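Local coordinates for uncharacterized protein (Bacteroides uniformis, PDB 4IYK) that is of unknown function but probably binds carbohydrate, with an N-terminal domain of the transthyretin clan followed by an E-set domain, at residues S20-D23 with E28-G31. Numbering follows the deposited sequence. Where two conformers were deposited one is given.
Sequences SILD and ELVG
Val30 lays its CG2 methyl against the backbone of Asp23, 3.4 Å from that residue's N, and the same methyl meets Asp23 CB at 3.8 Å. With chi1 at 176°, CG1 stands anti to the Val30 backbone N, which leaves CG2 as the branch facing the strand. Ile21 comes at Val30 from an oblique direction, its CG2 reaching Val30 CB at 4.0 Å, and the two buried side chains share this face with Val103 of strand 95-103. The other face holds Ser20, Leu22 and Leu29. There, one methyl of Leu29 does most of the touching: CD2 sits 3.7 Å from Ser20 CB and meets Leu22 CD2 methyl to methyl, on the more solvent-exposed side of the pairing.

Two backbone bonds bracket the Leu22-Leu29 pair. Asp23 N donates to Glu28 O at 2.9 Å, nearly straight at 173°, and Val30 N donates to Ile21 O at 2.9 Å. Both carbonyl oxygens also take a CA-H contact, Glu28 O from Leu22 CA and Ile21 O from Leu29 CA, as expected at an antiparallel non-hydrogen-bonded pair. On the other edge of the strand the backbone of Leu22 hydrogen-bonds to Phe101 and Val103 of strand 95-103.

Asp23 organises the turn between the segments. Its OD1 accepts from Gln25 N and Thr26 N, the first forming an Asx turn, while OD2 makes a salt bridge to Arg108, on the strand that follows 95-103. With OD1 gripped by two backbone N-H groups and OD2 by Arg108, the carboxylate should be held against rotation. The whole is a short hairpin-like return, a single antiparallel bridge that folds the loop back on the end of strand 15-23 in the transthyretin-clan domain, close to its junction with the E-set domain.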
loop_
_atom_site.group_PDB
_atom_site.type_symbol
_atom_site.label_atom_id
_atom_site.label_comp_id
_atom_site.label_asym_id
_atom_site.label_seq_id
_atom_site.Cartn_x
_atom_site.Cartn_y
_atom_site.Cartn_z
ATOM N N SER A 20 -13.352 0.409 3.890
ATOM C CA SER A 20 -12.230 0.644 3.002
ATOM C C SER A 20 -11.415 1.834 3.389
ATOM O O SER A 20 -11.942 2.778 3.985
ATOM C CB SER A 20 -12.755 0.871 1.578
ATOM O OG SER A 20 -13.414 -0.272 1.057
ATOM N N ILE A 21 -10.113 1.802 3.023
ATOM C CA ILE A 21 -9.208 2.951 3.139
ATOM C C ILE A 21 -9.301 3.619 1.778
ATOM O O ILE A 21 -8.938 3.004 0.759
ATOM C CB ILE A 21 -7.741 2.604 3.550
ATOM C CG1 ILE A 21 -7.662 1.726 4.859
ATOM C CG2 ILE A 21 -6.893 3.911 3.683
ATOM C CD1 ILE A 21 -8.365 2.349 6.196
ATOM N N LEU A 22 -9.822 4.829 1.748
ATOM C CA LEU A 22 -10.038 5.547 0.488
ATOM C C LEU A 22 -9.291 6.875 0.432
ATOM O O LEU A 22 -9.190 7.599 1.426
ATOM C CB LEU A 22 -11.538 5.824 0.270
ATOM C CG LEU A 22 -12.492 4.640 0.216
ATOM C CD1 LEU A 22 -13.956 5.117 0.138
ATOM C CD2 LEU A 22 -12.136 3.669 -0.934
ATOM N N ASP A 23 -8.817 7.207 -0.774
ATOM C CA ASP A 23 -8.165 8.477 -1.044
ATOM C C ASP A 23 -9.244 9.574 -0.990
ATOM O O ASP A 23 -10.224 9.506 -1.733
ATOM C CB ASP A 23 -7.513 8.387 -2.430
ATOM C CG ASP A 23 -6.644 9.567 -2.800
ATOM O OD1 ASP A 23 -7.119 10.714 -2.683
ATOM O OD2 ASP A 23 -5.528 9.338 -3.296
ATOM N N GLU A 28 -10.432 6.473 -4.687
ATOM C CA GLU A 28 -9.870 5.165 -5.014
ATOM C C GLU A 28 -9.361 4.470 -3.764
ATOM O O GLU A 28 -8.983 5.150 -2.808
ATOM C CB GLU A 28 -8.715 5.312 -6.029
ATOM C CG GLU A 28 -9.177 5.501 -7.470
ATOM C CD GLU A 28 -8.106 5.803 -8.505
ATOM O OE1 GLU A 28 -6.921 5.480 -8.264
ATOM O OE2 GLU A 28 -8.460 6.352 -9.574
ATOM N N LEU A 29 -9.334 3.113 -3.771
ATOM C CA LEU A 29 -8.782 2.343 -2.651
ATOM C C LEU A 29 -7.312 2.711 -2.457
ATOM O O LEU A 29 -6.598 2.898 -3.453
ATOM C CB LEU A 29 -8.892 0.827 -2.936
ATOM C CG LEU A 29 -10.234 0.167 -2.661
ATOM C CD1 LEU A 29 -10.341 -1.193 -3.387
ATOM C CD2 LEU A 29 -10.458 0.005 -1.157
ATOM N N VAL A 30 -6.860 2.825 -1.202
ATOM C CA VAL A 30 -5.443 3.075 -0.887
ATOM C C VAL A 30 -4.870 1.750 -0.362
ATOM O O VAL A 30 -5.266 1.280 0.715
ATOM C CB VAL A 30 -5.241 4.278 0.087
ATOM C CG1 VAL A 30 -3.757 4.457 0.477
ATOM C CG2 VAL A 30 -5.799 5.561 -0.526
ATOM N N GLY A 31 -4.011 1.130 -1.168
ATOM C CA GLY A 31 -3.409 -0.153 -0.834
ATOM C C GLY A 31 -2.142 -0.040 -0.012
ATOM O O GLY A 31 -1.439 0.972 -0.071
#